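Local coordinates for variant surface glycoprotein MITAT 1.1 (Trypanosoma brucei brucei, PDB 5LY9) that forms the dense surface coat of the trypanosome, which evades the host immune response by switching between antigenically distinct versions, at residues G5-W11 with K122-T126; P13-L17 with Y167-Q171; L214-M218 with L229-Q233. All blocks are in the same frame, centred on the assembly; numbering follows the deposited sequence.

Interaction 1 (G5-W11 with K122-T126)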
ATOM      1  N   GLY A   5       5.342  11.400  37.484  1.00 22.79           N
ATOM      2  CA  GLY A   5       4.789  11.279  36.185  1.00 24.12           C
ATOM      3  C   GLY A   5       5.413  12.116  35.095  1.00 23.87           C
ATOM      4  O   GLY A   5       6.164  13.037  35.306  1.00 23.08           O
ATOM      5  N   LEU A   6       5.038  11.783  33.894  1.00 23.21           N
ATOM      6  CA  LEU A   6       5.514  12.503  32.740  1.00 24.57           C
ATOM      7  C   LEU A   6       4.688  13.812  32.507  1.00 24.39           C
ATOM      8  O   LEU A   6       3.435  13.769  32.427  1.00 23.54           O
ATOM      9  CB  LEU A   6       5.363  11.574  31.558  1.00 24.34           C
ATOM     10  CG  LEU A   6       6.133  11.854  30.318  1.00 25.76           C
ATOM     11  CD1 LEU A   6       7.643  11.818  30.636  1.00 25.98           C
ATOM     12  CD2 LEU A   6       5.763  10.815  29.230  1.00 25.72           C
ATOM     13  N   LYS A   7       5.387  14.965  32.454  1.00 24.23           N
ATOM     14  CA  LYS A   7       4.721  16.252  32.177  1.00 24.85           C
ATOM     15  C   LYS A   7       4.098  16.279  30.784  1.00 24.32           C
ATOM     16  O   LYS A   7       4.638  15.631  29.865  1.00 23.66           O
ATOM     17  CB  LYS A   7       5.701  17.422  32.261  1.00 25.23           C
ATOM     18  CG  LYS A   7       6.320  17.634  33.642  1.00 27.41           C
ATOM     19  CD  LYS A   7       7.439  18.662  33.504  1.00 28.68           C
ATOM     20  CE  LYS A   7       8.006  19.158  34.808  1.00 29.67           C
ATOM     21  NZ  LYS A   7       8.973  20.261  34.581  1.00 30.02           N
ATOM     22  N   ALA A   8       3.051  17.071  30.641  1.00 23.16           N
ATOM     23  CA  ALA A   8       2.412  17.334  29.390  1.00 23.32           C
ATOM     24  C   ALA A   8       3.366  17.895  28.349  1.00 24.46           C
ATOM     25  O   ALA A   8       3.180  17.645  27.174  1.00 23.41           O
ATOM     26  CB  ALA A   8       1.218  18.290  29.609  1.00 24.08           C
ATOM     27  N   THR A   9       4.430  18.601  28.741  1.00 24.45           N
ATOM     28  CA  THR A   9       5.418  19.098  27.776  1.00 24.84           C
ATOM     29  C   THR A   9       6.065  17.910  27.039  1.00 25.68           C
ATOM     30  O   THR A   9       6.499  18.076  25.885  1.00 25.97           O
ATOM     31  CB  THR A   9       6.526  19.923  28.448  1.00 24.96           C
ATOM     32  OG1 THR A   9       7.035  19.174  29.528  1.00 26.39           O
ATOM     33  CG2 THR A   9       6.024  21.238  28.905  1.00 26.07           C
ATOM     34  N   ALA A  10       6.098  16.726  27.678  1.00 24.62           N
ATOM     35  CA  ALA A  10       6.661  15.533  27.076  1.00 24.09           C
ATOM     36  C   ALA A  10       5.643  14.667  26.373  1.00 24.14           C
ATOM     37  O   ALA A  10       5.959  14.133  25.283  1.00 24.21           O
ATOM     38  CB  ALA A  10       7.425  14.706  28.128  1.00 24.69           C
ATOM     39  N   TRP A  11       4.476  14.433  26.954  1.00 23.32           N
ATOM     40  CA  TRP A  11       3.485  13.567  26.277  1.00 23.55           C
ATOM     41  C   TRP A  11       2.610  14.277  25.251  1.00 22.34           C
ATOM     42  O   TRP A  11       2.058  13.637  24.352  1.00 21.59           O
ATOM     43  CB  TRP A  11       2.622  12.754  27.260  1.00 22.82           C
ATOM     44  CG  TRP A  11       1.835  13.497  28.222  1.00 23.78           C
ATOM     45  CD1 TRP A  11       2.135  13.708  29.538  1.00 25.15           C
ATOM     46  CD2 TRP A  11       0.557  14.120  28.016  1.00 25.45           C
ATOM     47  NE1 TRP A  11       1.136  14.424  30.125  1.00 24.83           N
ATOM     48  CE2 TRP A  11       0.142  14.649  29.245  1.00 25.08           C
ATOM     49  CE3 TRP A  11      -0.281  14.251  26.936  1.00 25.68           C
ATOM     50  CZ2 TRP A  11      -1.001  15.340  29.375  1.00 26.95           C
ATOM     51  CZ3 TRP A  11      -1.405  14.888  27.071  1.00 27.59           C
ATOM     52  CH2 TRP A  11      -1.788  15.447  28.294  1.00 27.07           C
ATOM     53  N   LYS A 122       0.107   8.290  39.406  1.00 25.58           N
ATOM     54  CA  LYS A 122      -0.365   9.071  38.279  1.00 26.09           C
ATOM     55  C   LYS A 122       0.784   9.199  37.323  1.00 24.43           C
ATOM     56  O   LYS A 122       1.832   9.691  37.706  1.00 23.58           O
ATOM     57  CB  LYS A 122      -0.823  10.455  38.731  1.00 28.91           C
ATOM     58  CG  LYS A 122      -1.904  10.478  39.761  1.00 30.60           C
ATOM     59  CD  LYS A 122      -2.338  11.841  40.196  1.00 29.96           C
ATOM     60  CE  LYS A 122      -3.563  11.611  41.079  1.00 30.87           C
ATOM     61  NZ  LYS A 122      -3.896  12.869  41.785  1.00 32.44           N
ATOM     62  N   CYS A 123       0.594   8.785  36.054  1.00 24.52           N
ATOM     63  CA  CYS A 123       1.738   8.754  35.109  1.00 25.40           C
ATOM     64  C   CYS A 123       1.729   9.800  33.986  1.00 25.25           C
ATOM     65  O   CYS A 123       2.783  10.245  33.497  1.00 27.60           O
ATOM     66  CB  CYS A 123       1.912   7.353  34.524  1.00 26.72           C
ATOM     67  SG  CYS A 123       2.568   6.108  35.629  1.00 27.72           S
ATOM     68  N   LEU A 124       0.561  10.180  33.535  1.00 24.27           N
ATOM     69  CA  LEU A 124       0.449  11.297  32.602  1.00 24.29           C
ATOM     70  C   LEU A 124      -0.107  12.445  33.381  1.00 24.34           C
ATOM     71  O   LEU A 124      -1.268  12.423  33.745  1.00 24.30           O
ATOM     72  CB  LEU A 124      -0.454  10.979  31.419  1.00 24.77           C
ATOM     73  CG  LEU A 124       0.057   9.882  30.484  1.00 25.76           C
ATOM     74  CD1 LEU A 124      -0.936   9.781  29.318  1.00 26.88           C
ATOM     75  CD2 LEU A 124       1.467  10.090  29.959  1.00 24.11           C
ATOM     76  N   VAL A 125       0.748  13.398  33.662  1.00 24.00           N
ATOM     77  CA  VAL A 125       0.400  14.515  34.489  1.00 24.55           C
ATOM     78  C   VAL A 125       0.546  15.827  33.755  1.00 26.08           C
ATOM     79  O   VAL A 125       1.014  15.889  32.599  1.00 25.30           O
ATOM     80  CB  VAL A 125       1.241  14.514  35.820  1.00 23.79           C
ATOM     81  CG1 VAL A 125       0.909  13.286  36.615  1.00 23.28           C
ATOM     82  CG2 VAL A 125       2.756  14.671  35.574  1.00 23.85           C
ATOM     83  N   THR A 126       0.114  16.918  34.404  1.00 24.52           N
ATOM     84  CA  THR A 126       0.104  18.195  33.744  1.00 25.36           C
ATOM     85  C   THR A 126       1.427  18.879  33.969  1.00 25.38           C
ATOM     86  O   THR A 126       2.398  18.722  33.174  1.00 26.32           O
ATOM     87  CB  THR A 126      -1.102  19.029  34.175  1.00 27.23           C
ATOM     88  OG1 THR A 126      -0.992  19.248  35.603  1.00 26.88           O
ATOM     89  CG2 THR A 126      -2.351  18.333  33.811  1.00 28.24           C
TER
HETATM   90  O   HOH W   1       3.182  11.594  39.280  1.00 22.94           O
HETATM   91  O   HOH W   2       3.884  20.283  31.462  1.00 26.91           O
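Leu-6 and Leu-124 form a single beta bridge, the backbones running side by side in the same direction. It ties the segment leading into helix 8-21 to the loop after helix 62-114, in the N-terminal part of this A-type variant surface glycoprotein. Leu-6 uses both its backbone polar atoms. Its N donates to Cys-123 O at 2.8 Å, and its O accepts from Val-125 N at 3.0 Å. Past the bridge, Ala-8 N donates to Thr-126 O at 3.1 Å. Lys-7 holds the N-cap position of the helix, and its carbonyl takes bonds from Ala-10 N and Trp-11 N.

The tight part lies under the indole of Trp-11. Its CG sits between the backbone N and the carbonyl carbon (chi1 59°), which turns the ring back over the start of the helix and toward 122-126. Leu-124 CB lies over one face of the indole in a CH-pi contact, and Ala-8 CA covers the opposite face. Leu-124 CD2 reaches Trp-11 CD1 at 3.7 Å. Leu-112 of helix 62-114 and Leu-140 add to this core.

The two ends are looser, and each holds a bridging water. At one end Gly-5 CA lies 3.5 Å from Cys-123 O, and a water links Gly-5 N to Lys-122 O. Cys-123 points away and is bonded to Cys-190. At the other end a water joins Thr-9 N to Thr-126 O, which therefore serves two donors. The ammonium groups of Lys-7 and Lys-122 lead away from the contact. Lys-7 NZ donates to Asn-179 O and Thr-180 O, and Lys-122 NZ to Asp-130 O. In the tight part, Trp-11 NE1 donates to Val-125 O at 2.9 Å, with the acceptor only 12° out of the ring plane.

Interaction 2 (P13-L17 with Y167-Q171)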
ATOM      1  N   PRO A  13       3.439  16.251  22.823  1.00 21.12           N
ATOM      2  CA  PRO A  13       4.017  16.047  21.471  1.00 20.95           C
ATOM      3  C   PRO A  13       3.800  14.620  20.941  1.00 21.39           C
ATOM      4  O   PRO A  13       3.707  14.429  19.706  1.00 21.10           O
ATOM      5  CB  PRO A  13       5.498  16.359  21.672  1.00 21.11           C
ATOM      6  CG  PRO A  13       5.495  17.350  22.753  1.00 21.27           C
ATOM      7  CD  PRO A  13       4.394  16.941  23.709  1.00 21.68           C
ATOM      8  N   LEU A  14       3.766  13.614  21.810  1.00 20.48           N
ATOM      9  CA  LEU A  14       3.452  12.283  21.384  1.00 21.13           C
ATOM     10  C   LEU A  14       2.015  12.156  20.932  1.00 20.64           C
ATOM     11  O   LEU A  14       1.747  11.475  19.943  1.00 20.49           O
ATOM     12  CB  LEU A  14       3.757  11.215  22.473  1.00 21.97           C
ATOM     13  CG  LEU A  14       5.281  11.079  22.763  1.00 22.41           C
ATOM     14  CD1 LEU A  14       5.463  10.348  24.063  1.00 24.38           C
ATOM     15  CD2 LEU A  14       6.026  10.387  21.639  1.00 23.20           C
ATOM     16  N   CYS A  15       1.090  12.767  21.668  1.00 19.86           N
ATOM     17  CA  CYS A  15      -0.338  12.842  21.214  1.00 20.75           C
ATOM     18  C   CYS A  15      -0.480  13.519  19.827  1.00 19.98           C
ATOM     19  O   CYS A  15      -1.172  13.055  18.963  1.00 20.17           O
ATOM     20  CB  CYS A  15      -1.220  13.569  22.194  1.00 21.77           C
ATOM     21  SG  CYS A  15      -1.446  12.671  23.749  1.00 23.73           S
ATOM     22  N   LYS A  16       0.251  14.605  19.608  1.00 20.54           N
ATOM     23  CA  LYS A  16       0.256  15.275  18.306  1.00 20.98           C
ATOM     24  C   LYS A  16       0.786  14.353  17.233  1.00 20.24           C
ATOM     25  O   LYS A  16       0.228  14.307  16.136  1.00 19.05           O
ATOM     26  CB  LYS A  16       1.097  16.577  18.366  1.00 23.13           C
ATOM     27  CG  LYS A  16       0.450  17.682  19.187  1.00 23.71           C
ATOM     28  CD  LYS A  16       1.467  18.798  19.473  1.00 27.31           C
ATOM     29  CE  LYS A  16       1.839  19.663  18.358  1.00 30.87           C
ATOM     30  NZ  LYS A  16       2.653  20.889  18.743  1.00 33.84           N
ATOM     31  N   LEU A  17       1.842  13.632  17.532  1.00 19.60           N
ATOM     32  CA  LEU A  17       2.436  12.740  16.537  1.00 19.28           C
ATOM     33  C   LEU A  17       1.499  11.609  16.220  1.00 19.97           C
ATOM     34  O   LEU A  17       1.310  11.307  15.029  1.00 19.00           O
ATOM     35  CB  LEU A  17       3.780  12.230  17.009  1.00 20.34           C
ATOM     36  CG  LEU A  17       4.528  11.205  16.134  1.00 20.64           C
ATOM     37  CD1 LEU A  17       4.819  11.799  14.741  1.00 21.17           C
ATOM     38  CD2 LEU A  17       5.822  10.691  16.791  1.00 20.27           C
ATOM     39  N   TYR A 167      11.459  14.806  13.876  1.00 21.13           N
ATOM     40  CA  TYR A 167      10.299  14.979  14.744  1.00 21.41           C
ATOM     41  C   TYR A 167      10.512  16.211  15.615  1.00 21.21           C
ATOM     42  O   TYR A 167      11.009  16.134  16.762  1.00 21.63           O
ATOM     43  CB  TYR A 167      10.114  13.743  15.636  1.00 21.13           C
ATOM     44  CG  TYR A 167       9.997  12.441  14.874  1.00 21.26           C
ATOM     45  CD1 TYR A 167      11.149  11.749  14.434  1.00 21.45           C
ATOM     46  CD2 TYR A 167       8.753  11.885  14.613  1.00 20.27           C
ATOM     47  CE1 TYR A 167      10.981  10.487  13.781  1.00 20.69           C
ATOM     48  CE2 TYR A 167       8.597  10.678  14.026  1.00 19.84           C
ATOM     49  CZ  TYR A 167       9.701  10.001  13.589  1.00 19.69           C
ATOM     50  OH  TYR A 167       9.474   8.798  12.952  1.00 18.61           O
ATOM     51  N   PRO A 168      10.156  17.367  15.081  1.00 21.46           N
ATOM     52  CA  PRO A 168      10.680  18.627  15.703  1.00 22.98           C
ATOM     53  C   PRO A 168      10.088  18.963  17.056  1.00 22.87           C
ATOM     54  O   PRO A 168      10.745  19.660  17.843  1.00 23.52           O
ATOM     55  CB  PRO A 168      10.270  19.714  14.700  1.00 22.74           C
ATOM     56  CG  PRO A 168       9.165  19.094  13.934  1.00 22.46           C
ATOM     57  CD  PRO A 168       9.523  17.648  13.788  1.00 20.81           C
ATOM     58  N   ASN A 169       8.891  18.460  17.345  1.00 22.25           N
ATOM     59  CA  ASN A 169       8.224  18.808  18.605  1.00 22.11           C
ATOM     60  C   ASN A 169       8.491  17.848  19.745  1.00 22.42           C
ATOM     61  O   ASN A 169       8.136  18.156  20.905  1.00 21.66           O
ATOM     62  CB  ASN A 169       6.742  19.051  18.363  1.00 22.69           C
ATOM     63  CG  ASN A 169       6.514  20.215  17.446  1.00 24.10           C
ATOM     64  OD1 ASN A 169       7.182  21.241  17.573  1.00 26.15           O
ATOM     65  ND2 ASN A 169       5.552  20.098  16.543  1.00 25.21           N
ATOM     66  N   LEU A 170       9.074  16.668  19.468  1.00 22.51           N
ATOM     67  CA  LEU A 170       9.465  15.768  20.532  1.00 22.38           C
ATOM     68  C   LEU A 170      10.585  16.312  21.325  1.00 22.99           C
ATOM     69  O   LEU A 170      11.619  16.774  20.791  1.00 23.11           O
ATOM     70  CB  LEU A 170       9.872  14.379  19.995  1.00 24.42           C
ATOM     71  CG  LEU A 170       8.779  13.591  19.265  1.00 27.86           C
ATOM     72  CD1 LEU A 170       9.183  12.134  19.116  1.00 27.91           C
ATOM     73  CD2 LEU A 170       7.365  13.673  19.706  1.00 29.16           C
ATOM     74  N   GLN A 171      10.408  16.282  22.638  1.00 23.64           N
ATOM     75  CA  GLN A 171      11.401  16.787  23.557  1.00 24.64           C
ATOM     76  C   GLN A 171      12.520  15.819  23.726  1.00 24.74           C
ATOM     77  O   GLN A 171      12.378  14.611  23.405  1.00 22.12           O
ATOM     78  CB  GLN A 171      10.757  17.002  24.932  1.00 26.43           C
ATOM     79  CG  GLN A 171       9.569  17.936  24.883  1.00 27.40           C
ATOM     80  CD  GLN A 171       9.961  19.256  24.261  1.00 28.94           C
ATOM     81  OE1 GLN A 171       9.688  19.517  23.069  1.00 33.80           O
ATOM     82  NE2 GLN A 171      10.744  19.987  24.970  1.00 29.56           N
TER
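Pro-13 and Leu-170 bring the two backbones closest, 5.5 Å between their CA atoms, where helix 8-21 passes the type I beta turn formed by Tyr-167 to Leu-170. The helix is kinked here. The nitrogens of Pro-13, which as a proline has no N-H, and of Leu-14 make no bond to the turn before. Leu-17 N bonds to Pro-13 O.

The join is mainly apolar. The ring of Pro-13 lies against the turn, with CB 3.3 Å from Asn-169 O and CG equally near it. Leu-170 is the central side chain. Its CD2 meets Pro-13 CB at 3.8 Å and Leu-14 CD2 at 4.0 Å, the two leucines nearly perpendicular. One helical turn on, Leu-17 extends toward the turn with CG anti to the backbone N (chi1 176°). Both of its methyls then reach the same side of the Tyr-167 ring: CD1 lies in plane at the edge, and CD2 approaches obliquely, 3.8 Å from Tyr-167 CD2. At the partly exposed margin, Lys-16 passes across Asn-169. Their nitrogens, NZ and ND2, are 3.7 Å apart. Asn-169 ND2 instead donates to Glu-161 OE1, and Glu-161 also touches Lys-16.

Cys-15 faces the other way, in a disulfide with Cys-145. Trp-246 packs on Leu-14, Leu-17 and Leu-170. Its ring meets that of Tyr-167 edge-to-face, and its backbone O is hydrogen-bonded to Tyr-167 OH. The turn thus packs with helices 8-21, 62-114 and 244-254 in the N-terminal domain of this A-type variant surface glycoprotein.

Interaction 3 (L214-M218 with L229-Q233)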
ATOM      1  N   LEU A 214       8.768   3.046  24.245  1.00 21.60           N
ATOM      2  CA  LEU A 214       8.317   3.934  23.170  1.00 21.10           C
ATOM      3  C   LEU A 214       9.177   3.677  21.926  1.00 21.29           C
ATOM      4  O   LEU A 214       9.716   4.642  21.295  1.00 20.06           O
ATOM      5  CB  LEU A 214       8.300   5.401  23.599  1.00 22.01           C
ATOM      6  CG  LEU A 214       7.057   5.807  24.418  1.00 22.59           C
ATOM      7  CD1 LEU A 214       7.303   7.016  25.270  1.00 24.13           C
ATOM      8  CD2 LEU A 214       5.821   6.019  23.550  1.00 23.97           C
ATOM      9  N   ALA A 215       9.386   2.390  21.613  1.00 22.19           N
ATOM     10  CA  ALA A 215      10.209   1.976  20.447  1.00 22.33           C
ATOM     11  C   ALA A 215      11.583   2.649  20.385  1.00 21.90           C
ATOM     12  O   ALA A 215      12.118   2.971  19.334  1.00 20.80           O
ATOM     13  CB  ALA A 215       9.405   2.205  19.174  1.00 22.65           C
ATOM     14  N   GLY A 216      12.195   2.796  21.550  1.00 21.92           N
ATOM     15  CA  GLY A 216      13.548   3.325  21.654  1.00 23.27           C
ATOM     16  C   GLY A 216      13.662   4.804  21.995  1.00 23.22           C
ATOM     17  O   GLY A 216      14.753   5.306  22.206  1.00 25.93           O
ATOM     18  N   TYR A 217      12.577   5.545  22.006  1.00 22.13           N
ATOM     19  CA  TYR A 217      12.643   6.957  22.288  1.00 21.52           C
ATOM     20  C   TYR A 217      12.986   7.233  23.738  1.00 22.43           C
ATOM     21  O   TYR A 217      13.780   8.168  24.050  1.00 22.73           O
ATOM     22  CB  TYR A 217      11.277   7.604  21.948  1.00 21.69           C
ATOM     23  CG  TYR A 217      11.061   9.005  22.352  1.00 21.02           C
ATOM     24  CD1 TYR A 217      12.003   9.995  22.086  1.00 21.76           C
ATOM     25  CD2 TYR A 217       9.885   9.382  22.933  1.00 21.86           C
ATOM     26  CE1 TYR A 217      11.768  11.309  22.465  1.00 22.08           C
ATOM     27  CE2 TYR A 217       9.645  10.681  23.317  1.00 21.38           C
ATOM     28  CZ  TYR A 217      10.538  11.677  23.030  1.00 21.87           C
ATOM     29  OH  TYR A 217      10.318  12.995  23.428  1.00 21.84           O
ATOM     30  N   MET A 218      12.400   6.435  24.635  1.00 20.66           N
ATOM     31  CA  MET A 218      12.470   6.686  26.073  1.00 22.07           C
ATOM     32  C   MET A 218      13.318   5.628  26.747  1.00 22.33           C
ATOM     33  O   MET A 218      13.164   4.454  26.471  1.00 22.88           O
ATOM     34  CB  MET A 218      11.088   6.739  26.747  1.00 23.42           C
ATOM     35  CG  MET A 218      11.166   6.870  28.275  1.00 25.85           C
ATOM     36  SD  MET A 218       9.501   6.839  29.034  1.00 28.94           S
ATOM     37  CE  MET A 218       9.244   8.471  28.836  1.00 26.12           C
ATOM     38  N   LEU A 229      14.829  11.079  27.297  1.00 23.67           N
ATOM     39  CA  LEU A 229      14.108  11.153  26.036  1.00 23.00           C
ATOM     40  C   LEU A 229      15.168  11.496  24.994  1.00 22.94           C
ATOM     41  O   LEU A 229      15.900  12.452  25.122  1.00 24.50           O
ATOM     42  CB  LEU A 229      13.003  12.227  26.068  1.00 23.26           C
ATOM     43  CG  LEU A 229      11.953  12.092  27.161  1.00 23.32           C
ATOM     44  CD1 LEU A 229      10.991  13.269  27.052  1.00 25.11           C
ATOM     45  CD2 LEU A 229      11.202  10.784  27.042  1.00 23.96           C
ATOM     46  N   ALA A 230      15.200  10.706  23.928  1.00 23.79           N
ATOM     47  CA  ALA A 230      16.222  10.792  22.952  1.00 23.43           C
ATOM     48  C   ALA A 230      15.932  11.987  22.058  1.00 24.29           C
ATOM     49  O   ALA A 230      14.832  12.413  21.950  1.00 23.40           O
ATOM     50  CB  ALA A 230      16.249   9.515  22.105  1.00 24.30           C
ATOM     51  N   ASN A 231      16.970  12.468  21.369  1.00 24.95           N
ATOM     52  CA  ASN A 231      16.779  13.545  20.419  1.00 25.25           C
ATOM     53  C   ASN A 231      16.386  13.017  19.045  1.00 24.35           C
ATOM     54  O   ASN A 231      17.216  12.444  18.316  1.00 23.15           O
ATOM     55  CB  ASN A 231      18.036  14.371  20.386  1.00 27.29           C
ATOM     56  CG  ASN A 231      17.876  15.621  19.578  1.00 29.88           C
ATOM     57  OD1 ASN A 231      16.986  15.731  18.726  1.00 29.36           O
ATOM     58  ND2 ASN A 231      18.811  16.567  19.785  1.00 31.67           N
ATOM     59  N   MET A 232      15.120  13.252  18.712  1.00 23.40           N
ATOM     60  CA  MET A 232      14.492  12.760  17.486  1.00 24.05           C
ATOM     61  C   MET A 232      14.302  13.923  16.496  1.00 24.29           C
ATOM     62  O   MET A 232      13.722  13.721  15.451  1.00 23.35           O
ATOM     63  CB  MET A 232      13.121  12.143  17.768  1.00 22.65           C
ATOM     64  CG  MET A 232      13.114  11.133  18.891  1.00 23.51           C
ATOM     65  SD  MET A 232      14.371   9.824  18.769  1.00 26.40           S
ATOM     66  CE  MET A 232      13.656   8.908  17.473  1.00 22.64           C
ATOM     67  N   GLN A 233      14.745  15.133  16.850  1.00 24.77           N
ATOM     68  CA  GLN A 233      14.496  16.317  16.050  1.00 24.64           C
ATOM     69  C   GLN A 233      15.337  16.252  14.776  1.00 25.28           C
ATOM     70  O   GLN A 233      14.847  16.589  13.769  1.00 26.76           O
ATOM     71  CB  GLN A 233      14.722  17.601  16.870  1.00 25.41           C
ATOM     72  CG  GLN A 233      13.816  17.641  18.102  1.00 25.00           C
ATOM     73  CD  GLN A 233      14.035  18.868  18.958  1.00 27.42           C
ATOM     74  OE1 GLN A 233      14.923  19.657  18.694  1.00 31.13           O
ATOM     75  NE2 GLN A 233      13.315  18.975  20.027  1.00 26.38           N
TER
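Tyr-217 and Ala-230 share the one backbone hydrogen bond between these segments. Ala-230 N donates to Tyr-217 O at 2.9 Å. Beside it, Met-218 and Leu-229 form an antiparallel non-hydrogen-bonded pair. Tyr-217 and Met-218 together face one residue of strand 211-213, a classic beta bulge. Another polar atom, Ala-230 O, lies in plane at the tyrosine ring edge, 3.3 Å from Tyr-217 CE1. Farther on, Asn-231 OD1 accepts from Gln-233 N in an Asx turn.

Apolar contacts centre on the Tyr-217 ring. Its chi1 of 171° sets CG anti to the backbone N and sends the ring across to 229-233. Leu-229 CD2 lies over one face, and Leu-229 CB is 3.9 Å from Tyr-217 CE1. Met-218 and Leu-229 run alongside each other, with Met-218 CE 3.5 Å from Leu-229 CD2.

Met-232 adds a Met-aromatic contact. Its SD approaches the ring obliquely, while its CG is 3.6 Å from Tyr-217 CD1.

Glu-107 of the second subunit accepts from the nitrogens of Leu-214 and Ala-215. The pair belongs to a four-stranded antiparallel sheet, in which strand 228-229 lies between 173-174 and 218-220. Leu-14 and Ala-10 of helix 8-21 touch Tyr-217 and Leu-229, respectively. Trp-246 of helix 244-254 packs on Met-232.

How the interactions relate
Interactions 1 and 2 both use helix 8-21, at its first turn and just after; their centres are 13 Å apart, and Ala-8 O packs on Pro-13 CD at 3.7 Å. Interaction 3 is closer to interaction 2, 10 Å between centres. Two probable hydrogen bonds join them: Tyr-217 OH with Gln-171 O at 2.6 Å, and Gln-233 NE2 with Leu-170 O at 2.9 Å. Interactions 1 and 3 meet through apolar groups, such as Ala-10 CB and Leu-229 CD1 at 4.0 Å. The three contacts meet around helix 8-21 and the four-stranded sheet.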